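Local structure of aeromonas extracellular serine protease (Aeromonas sobria, 3WQB) at residues D90-V100 with P137-D148; T282-M293 with G330-S341. The protein cleaves peptide bonds after two basic residues, one of them lysine, as a secreted calcium-binding subtilisin-type serine protease and probable virulence factor. The protein carries 1 engineered substitution. All coordinates share one frame; numbering follows the deposited sequence.

Contact 1 (D90-V100 with P137-D148)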
# COMPACT_ATOMS: atom_id res chain seq x y z
N ASP A 90 -17.89 -19.10 -10.09
CA ASP A 90 -18.01 -18.89 -11.54
C ASP A 90 -16.94 -17.96 -12.10
O ASP A 90 -16.65 -18.00 -13.30
CB ASP A 90 -19.39 -18.33 -11.91
CG ASP A 90 -20.51 -19.35 -11.76
OD1 ASP A 90 -20.23 -20.55 -11.59
OD2 ASP A 90 -21.69 -18.91 -11.83
N ASN A 91 -16.37 -17.12 -11.23
CA ASN A 91 -15.34 -16.18 -11.65
C ASN A 91 -13.92 -16.61 -11.32
O ASN A 91 -12.98 -15.86 -11.58
CB ASN A 91 -15.64 -14.78 -11.07
CG ASN A 91 -16.77 -14.09 -11.81
OD1 ASN A 91 -17.14 -14.48 -12.93
ND2 ASN A 91 -17.34 -13.06 -11.20
N VAL A 92 -13.75 -17.80 -10.79
CA VAL A 92 -12.40 -18.28 -10.49
C VAL A 92 -11.83 -18.92 -11.74
O VAL A 92 -12.47 -19.78 -12.35
CB VAL A 92 -12.41 -19.28 -9.32
CG1 VAL A 92 -11.04 -19.91 -9.11
CG2 VAL A 92 -12.87 -18.59 -8.04
N ARG A 93 -10.64 -18.50 -12.14
CA ARG A 93 -9.98 -19.16 -13.26
C ARG A 93 -8.82 -20.01 -12.75
O ARG A 93 -8.37 -19.83 -11.62
CB ARG A 93 -9.54 -18.16 -14.34
CG ARG A 93 -8.39 -17.29 -13.93
CD ARG A 93 -7.79 -16.57 -15.14
NE ARG A 93 -6.63 -15.78 -14.76
CZ ARG A 93 -5.41 -15.88 -15.29
NH1 ARG A 93 -5.16 -16.73 -16.28
NH2 ARG A 93 -4.45 -15.09 -14.84
N PRO A 94 -8.34 -20.96 -13.57
CA PRO A 94 -7.25 -21.81 -13.10
C PRO A 94 -5.98 -21.04 -12.76
O PRO A 94 -5.71 -19.98 -13.34
CB PRO A 94 -6.97 -22.73 -14.30
CG PRO A 94 -8.26 -22.76 -15.03
CD PRO A 94 -8.80 -21.37 -14.91
N GLY A 95 -5.21 -21.58 -11.81
CA GLY A 95 -3.89 -21.05 -11.51
C GLY A 95 -3.64 -20.60 -10.09
O GLY A 95 -2.51 -20.32 -9.73
N SER A 96 -4.68 -20.54 -9.26
CA SER A 96 -4.48 -20.25 -7.84
C SER A 96 -3.49 -21.24 -7.23
O SER A 96 -3.39 -22.38 -7.68
CB SER A 96 -5.79 -20.36 -7.06
OG SER A 96 -6.74 -19.39 -7.47
N LYS A 97 -2.80 -20.80 -6.18
CA LYS A 97 -1.88 -21.67 -5.45
C LYS A 97 -1.99 -21.46 -3.95
O LYS A 97 -2.00 -20.33 -3.44
CB LYS A 97 -0.43 -21.49 -5.91
CG LYS A 97 0.52 -22.52 -5.30
CD LYS A 97 1.92 -22.47 -5.87
CE LYS A 97 2.82 -23.46 -5.13
NZ LYS A 97 4.19 -23.45 -5.70
N ASN A 98 -2.08 -22.58 -3.25
CA ASN A 98 -1.92 -22.61 -1.82
C ASN A 98 -0.44 -22.78 -1.54
O ASN A 98 0.13 -23.85 -1.79
CB ASN A 98 -2.73 -23.76 -1.23
CG ASN A 98 -2.82 -23.69 0.27
OD1 ASN A 98 -1.84 -23.41 0.94
ND2 ASN A 98 -4.01 -23.95 0.81
N VAL A 99 0.21 -21.73 -1.07
CA VAL A 99 1.66 -21.78 -0.89
C VAL A 99 2.07 -22.53 0.39
O VAL A 99 3.24 -22.87 0.57
CB VAL A 99 2.32 -20.38 -0.95
CG1 VAL A 99 2.01 -19.69 -2.27
CG2 VAL A 99 1.89 -19.50 0.24
N VAL A 100 1.09 -22.80 1.25
CA VAL A 100 1.33 -23.59 2.46
C VAL A 100 1.34 -25.09 2.13
O VAL A 100 2.28 -25.80 2.49
CB VAL A 100 0.31 -23.26 3.58
CG1 VAL A 100 0.58 -24.11 4.82
CG2 VAL A 100 0.38 -21.77 3.92
N PRO A 137 -18.08 -7.65 -11.99
CA PRO A 137 -18.58 -9.01 -11.76
C PRO A 137 -18.32 -9.99 -12.90
O PRO A 137 -18.69 -11.17 -12.80
CB PRO A 137 -20.08 -8.80 -11.54
CG PRO A 137 -20.39 -7.59 -12.33
CD PRO A 137 -19.17 -6.70 -12.24
N ARG A 138 -17.67 -9.53 -13.96
CA ARG A 138 -17.25 -10.45 -15.02
C ARG A 138 -15.73 -10.64 -15.06
O ARG A 138 -15.21 -11.37 -15.93
CB ARG A 138 -17.81 -10.02 -16.38
CG ARG A 138 -19.34 -10.07 -16.46
CD ARG A 138 -19.85 -9.81 -17.87
NE ARG A 138 -19.39 -10.84 -18.79
CZ ARG A 138 -19.29 -10.71 -20.11
NH1 ARG A 138 -19.62 -9.57 -20.71
NH2 ARG A 138 -18.85 -11.72 -20.83
N ALA A 139 -15.01 -10.01 -14.13
CA ALA A 139 -13.57 -10.24 -14.02
C ALA A 139 -13.30 -11.65 -13.51
O ALA A 139 -14.17 -12.27 -12.87
CB ALA A 139 -12.94 -9.18 -13.12
N GLN A 140 -12.09 -12.15 -13.77
CA GLN A 140 -11.71 -13.51 -13.36
C GLN A 140 -10.63 -13.46 -12.29
O GLN A 140 -9.68 -12.70 -12.40
CB GLN A 140 -11.22 -14.33 -14.56
CG GLN A 140 -12.29 -14.60 -15.60
CD GLN A 140 -12.89 -15.98 -15.49
OE1 GLN A 140 -13.87 -16.19 -14.77
NE2 GLN A 140 -12.32 -16.93 -16.22
N LEU A 141 -10.79 -14.29 -11.26
CA LEU A 141 -9.92 -14.26 -10.08
C LEU A 141 -8.98 -15.44 -9.96
O LEU A 141 -9.34 -16.58 -10.32
CB LEU A 141 -10.76 -14.25 -8.81
CG LEU A 141 -11.75 -13.11 -8.60
CD1 LEU A 141 -12.76 -13.53 -7.53
CD2 LEU A 141 -10.99 -11.86 -8.20
N GLN A 142 -7.78 -15.16 -9.45
CA GLN A 142 -6.92 -16.18 -8.87
C GLN A 142 -6.59 -15.76 -7.44
O GLN A 142 -6.53 -14.57 -7.14
CB GLN A 142 -5.61 -16.30 -9.62
CG GLN A 142 -5.68 -16.90 -10.99
CD GLN A 142 -4.35 -16.76 -11.70
OE1 GLN A 142 -3.57 -15.84 -11.41
NE2 GLN A 142 -4.08 -17.67 -12.63
N GLY A 143 -6.34 -16.74 -6.58
CA GLY A 143 -5.92 -16.44 -5.20
C GLY A 143 -4.58 -17.07 -4.87
O GLY A 143 -4.30 -18.20 -5.27
N PHE A 144 -3.76 -16.33 -4.12
CA PHE A 144 -2.46 -16.81 -3.67
C PHE A 144 -2.37 -16.43 -2.20
O PHE A 144 -2.35 -15.24 -1.87
CB PHE A 144 -1.33 -16.17 -4.49
CG PHE A 144 -1.44 -16.44 -5.95
CD1 PHE A 144 -0.98 -17.63 -6.49
CD2 PHE A 144 -2.02 -15.50 -6.80
CE1 PHE A 144 -1.10 -17.90 -7.85
CE2 PHE A 144 -2.13 -15.76 -8.15
CZ PHE A 144 -1.69 -16.96 -8.68
N ASN A 145 -2.36 -17.44 -1.33
CA ASN A 145 -2.52 -17.21 0.11
C ASN A 145 -1.21 -16.88 0.84
O ASN A 145 -0.88 -17.49 1.87
CB ASN A 145 -3.26 -18.38 0.77
CG ASN A 145 -2.48 -19.69 0.73
OD1 ASN A 145 -1.58 -19.87 -0.09
ND2 ASN A 145 -2.83 -20.62 1.61
N LEU A 146 -0.50 -15.88 0.32
CA LEU A 146 0.76 -15.43 0.90
C LEU A 146 0.67 -15.06 2.38
O LEU A 146 1.65 -15.17 3.11
CB LEU A 146 1.30 -14.23 0.11
CG LEU A 146 2.31 -14.54 -0.99
CD1 LEU A 146 3.66 -14.95 -0.37
CD2 LEU A 146 1.82 -15.60 -1.98
N LEU A 147 -0.51 -14.59 2.80
CA LEU A 147 -0.71 -14.06 4.16
C LEU A 147 -1.36 -15.06 5.11
O LEU A 147 -1.72 -14.71 6.23
CB LEU A 147 -1.53 -12.77 4.12
CG LEU A 147 -1.09 -11.67 3.15
CD1 LEU A 147 -2.05 -10.49 3.22
CD2 LEU A 147 0.33 -11.23 3.41
N ASP A 148 -1.50 -16.32 4.67
CA ASP A 148 -1.96 -17.38 5.58
C ASP A 148 -1.04 -17.38 6.80
O ASP A 148 0.17 -17.16 6.67
CB ASP A 148 -1.91 -18.75 4.88
CG ASP A 148 -2.48 -19.87 5.73
OD1 ASP A 148 -1.77 -20.38 6.63
OD2 ASP A 148 -3.64 -20.26 5.50
O HOH W 1 -7.17 -14.11 -12.56

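Contact 2 (T282-M293 with G330-S341). Engineered in segment 330-341: A336 (natural residue Ser).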
# COMPACT_ATOMS: atom_id res chain seq x y z
N THR A 282 -13.31 3.39 -1.66
CA THR A 282 -14.23 3.00 -0.59
C THR A 282 -13.67 1.92 0.33
O THR A 282 -13.29 0.85 -0.11
CB THR A 282 -15.56 2.53 -1.19
OG1 THR A 282 -15.28 1.65 -2.28
CG2 THR A 282 -16.31 3.71 -1.75
N GLY A 283 -13.64 2.23 1.63
CA GLY A 283 -13.25 1.25 2.65
C GLY A 283 -14.14 1.24 3.88
O GLY A 283 -14.16 0.25 4.60
N GLY A 284 -14.88 2.32 4.14
CA GLY A 284 -15.81 2.36 5.26
C GLY A 284 -15.15 2.45 6.61
O GLY A 284 -13.97 2.81 6.73
N GLU A 285 -15.94 2.12 7.64
CA GLU A 285 -15.48 2.15 9.01
C GLU A 285 -15.46 0.72 9.53
O GLU A 285 -14.55 -0.01 9.15
CB GLU A 285 -16.32 3.12 9.85
CG GLU A 285 -16.09 4.58 9.47
CD GLU A 285 -14.70 5.11 9.84
OE1 GLU A 285 -14.04 4.52 10.72
OE2 GLU A 285 -14.27 6.13 9.25
N TYR A 286 -16.44 0.30 10.34
CA TYR A 286 -16.39 -1.05 10.94
C TYR A 286 -17.65 -1.89 10.73
O TYR A 286 -17.62 -3.09 11.01
CB TYR A 286 -16.02 -0.96 12.43
CG TYR A 286 -14.62 -0.42 12.61
CD1 TYR A 286 -13.52 -1.27 12.64
CD2 TYR A 286 -14.40 0.95 12.74
CE1 TYR A 286 -12.22 -0.77 12.78
CE2 TYR A 286 -13.11 1.46 12.88
CZ TYR A 286 -12.03 0.60 12.91
OH TYR A 286 -10.76 1.10 13.05
N GLY A 287 -18.72 -1.26 10.25
CA GLY A 287 -19.95 -1.98 9.93
C GLY A 287 -20.82 -2.21 11.14
O GLY A 287 -21.83 -2.93 11.05
N THR A 288 -20.45 -1.58 12.25
CA THR A 288 -21.13 -1.74 13.52
C THR A 288 -21.98 -0.50 13.73
O THR A 288 -23.19 -0.52 13.53
CB THR A 288 -20.11 -1.94 14.66
OG1 THR A 288 -19.09 -0.94 14.54
CG2 THR A 288 -19.45 -3.31 14.57
N ASP A 289 -21.34 0.61 14.08
CA ASP A 289 -22.02 1.89 14.24
C ASP A 289 -22.27 2.60 12.91
O ASP A 289 -23.23 3.36 12.77
CB ASP A 289 -21.23 2.79 15.18
CG ASP A 289 -21.06 2.19 16.56
OD1 ASP A 289 -22.08 1.76 17.15
OD2 ASP A 289 -19.92 2.14 17.06
N THR A 290 -21.40 2.36 11.94
CA THR A 290 -21.43 3.05 10.64
C THR A 290 -21.01 2.05 9.54
O THR A 290 -20.48 0.98 9.85
CB THR A 290 -20.48 4.26 10.64
OG1 THR A 290 -19.18 3.82 11.03
CG2 THR A 290 -20.96 5.36 11.61
N PRO A 291 -21.26 2.38 8.25
CA PRO A 291 -21.13 1.35 7.21
C PRO A 291 -19.71 0.86 6.95
O PRO A 291 -18.74 1.63 6.99
CB PRO A 291 -21.68 2.05 5.95
CG PRO A 291 -22.58 3.10 6.49
CD PRO A 291 -21.89 3.60 7.72
N ALA A 292 -19.61 -0.44 6.69
CA ALA A 292 -18.40 -1.01 6.10
C ALA A 292 -18.78 -1.72 4.79
O ALA A 292 -19.80 -1.37 4.18
CB ALA A 292 -17.67 -1.92 7.08
N MET A 293 -18.00 -2.72 4.37
CA MET A 293 -18.15 -3.29 3.03
C MET A 293 -18.89 -4.63 3.10
O MET A 293 -18.35 -5.62 3.61
CB MET A 293 -16.78 -3.47 2.37
CG MET A 293 -15.87 -2.25 2.41
SD MET A 293 -16.38 -0.87 1.36
CE MET A 293 -15.82 -1.49 -0.21
N GLY A 330 -20.66 -7.99 6.68
CA GLY A 330 -20.82 -6.55 6.54
C GLY A 330 -19.75 -5.75 7.24
O GLY A 330 -19.90 -4.55 7.49
N VAL A 331 -18.65 -6.42 7.60
CA VAL A 331 -17.61 -5.80 8.42
C VAL A 331 -16.26 -5.64 7.72
O VAL A 331 -15.33 -5.09 8.30
CB VAL A 331 -17.41 -6.54 9.76
CG1 VAL A 331 -18.69 -6.52 10.59
CG2 VAL A 331 -16.92 -7.97 9.52
N MET A 332 -16.16 -6.12 6.48
CA MET A 332 -14.91 -5.93 5.75
C MET A 332 -14.64 -4.44 5.58
O MET A 332 -15.55 -3.67 5.32
CB MET A 332 -14.97 -6.65 4.40
CG MET A 332 -13.71 -6.54 3.56
SD MET A 332 -12.24 -7.09 4.44
CE MET A 332 -11.00 -6.77 3.19
N ASN A 333 -13.38 -4.04 5.74
CA ASN A 333 -13.05 -2.62 5.77
C ASN A 333 -11.58 -2.40 5.44
O ASN A 333 -10.92 -3.28 4.89
CB ASN A 333 -13.39 -2.04 7.15
CG ASN A 333 -12.49 -2.57 8.24
OD1 ASN A 333 -11.71 -3.50 8.01
ND2 ASN A 333 -12.57 -1.97 9.43
N GLY A 334 -11.08 -1.21 5.75
CA GLY A 334 -9.66 -0.94 5.67
C GLY A 334 -9.19 -0.44 4.32
O GLY A 334 -9.95 -0.40 3.34
N THR A 335 -7.93 -0.05 4.27
CA THR A 335 -7.31 0.16 2.98
C THR A 335 -7.28 -1.17 2.22
O THR A 335 -7.16 -1.17 0.99
CB THR A 335 -5.94 0.85 3.07
OG1 THR A 335 -5.07 0.13 3.95
CG2 THR A 335 -6.10 2.29 3.53
N ALA A 336 -7.45 -2.29 2.92
CA ALA A 336 -7.64 -3.59 2.24
C ALA A 336 -8.94 -3.70 1.48
O ALA A 336 -9.10 -4.64 0.70
CB ALA A 336 -7.56 -4.74 3.19
N SER A 337 -9.88 -2.79 1.73
CA SER A 337 -11.12 -2.68 0.95
C SER A 337 -11.02 -1.60 -0.12
O SER A 337 -11.60 -1.73 -1.19
CB SER A 337 -12.30 -2.40 1.88
OG SER A 337 -12.62 -3.57 2.62
N ALA A 338 -10.28 -0.53 0.17
CA ALA A 338 -10.01 0.50 -0.83
C ALA A 338 -9.25 -0.10 -2.01
O ALA A 338 -9.47 0.29 -3.17
CB ALA A 338 -9.24 1.64 -0.22
N THR A 339 -8.37 -1.05 -1.70
CA THR A 339 -7.54 -1.69 -2.71
C THR A 339 -8.39 -2.46 -3.74
O THR A 339 -8.28 -2.17 -4.93
CB THR A 339 -6.42 -2.53 -2.04
OG1 THR A 339 -5.60 -1.66 -1.26
CG2 THR A 339 -5.56 -3.22 -3.07
N PRO A 340 -9.27 -3.40 -3.30
CA PRO A 340 -10.12 -4.09 -4.29
C PRO A 340 -11.16 -3.17 -4.93
O PRO A 340 -11.59 -3.42 -6.04
CB PRO A 340 -10.79 -5.21 -3.48
CG PRO A 340 -10.71 -4.75 -2.05
CD PRO A 340 -9.36 -4.05 -1.98
N SER A 341 -11.56 -2.11 -4.23
CA SER A 341 -12.41 -1.10 -4.86
C SER A 341 -11.73 -0.50 -6.09
O SER A 341 -12.36 -0.31 -7.13
CB SER A 341 -12.81 -0.02 -3.86
OG SER A 341 -13.64 -0.57 -2.85
O HOH W 2 -21.52 -2.42 6.99

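Contact 1 (D90-V100 with P137-D148)
R93 and Q142 lie flat on one another: the amide NE2 of Q142 sits over the centre of the R93 guanidinium, 3.4 Å from NH2, with the two planes 13° apart. Both being donors, they stack and do not bond. Instead Q142 NE2 keeps P94 O in its own amide plane at 2.9 Å, while R93 NH2 makes a salt bridge to D170 and also bonds N171, whose ND2 donates to Q142 OE1. One water joins R93 NE, at the guanidinium edge, to Q140 O. The partner is strand 140-144, an outermost strand of the parallel sheet of the subtilisin domain; the chain from N91 onward runs along it, mostly as loop, with two single bridges, V92/L141 and K97/F144, whose register differs by two. Between them S96 OG, set beside its own backbone N (chi1 -64°), takes the nearly straight N-H of G143 at 2.8 Å. N98 and N145 turn their amides almost perpendicular, 81° apart, and N145 ND2 comes from above the carbonyl plane of N98 OD1 (3.0 Å). N145 OD1 receives V99 N in its carbonyl plane, on a lone pair, at 2.8 Å. N91 ND2 donates to P137 O (2.8 Å) and A124 O.

Contact 2 (T282-M293 with G330-S341)
N333 ND2 donates to E285 O at 2.8 Å, with the acceptor lying in the amide plane; CG of N333 stands between backbone N and carbonyl carbon (chi1 68°), which turns the amide back toward the E285-Y286 loop. The other hydrogen bonds come from a backbone N-H and a hydroxyl. M293 N donates to M332 O at 2.8 Å, nearly along the C=O direction. At the far end T282 OG1 donates to S341 OG, also 2.8 Å away, linking the close of strand 277-282 to the helix. A water accepts from A292 N and donates to G330 O.

Weaker polar contacts come from the backbone. N333 CA makes a bent CA-H...O contact with G283 O (3.3 Å), and G287 CA a straighter one with G330 O.

Packing is the third kind. The methyl of A292 touches both G330 O and M332 O, and M293, bent at chi2 and chi3, folds along the helix from S337 to S341, its CG 3.5 Å from S337 OG. The Y286 ring meets N333 ND2 obliquely, CD1 at 3.4 Å, its plane 68° from the amide.

This helix carries A336, engineered in place of the serine of the predicted charge relay system; the A336 side chain packs on H115, the predicted histidine. S337 OG donates to N333 O from above the carbonyl plane. The join rests on backbone carbonyls, one amide and small hydroxyls, with no charged pair across it, consistent with a fixed setting for the helix that would carry the nucleophile in the natural enzyme.

In the fold
Both contacts belong to the subtilisin domain and involve opposite outermost strands of its parallel sheet: contact 1 includes 140-144, contact 2 begins at the end of 277-282. Their centres are 21 Å apart and their nearest atoms about 8 Å, so they do not touch; helix 115-124 packs against both, meeting L141 in one and M332 in the other. Contact 1 is only partly buried and relies on polar side chains, R93 and Q142 among them, with a salt bridge from R93 to D170 outside the two segments. Contact 2 is buried, nearer the middle of the chain and at the predicted catalytic centre, where glycines, hydroxyls and methionines pack closely. Calcium site 1 neighbours the N91 end of contact 1.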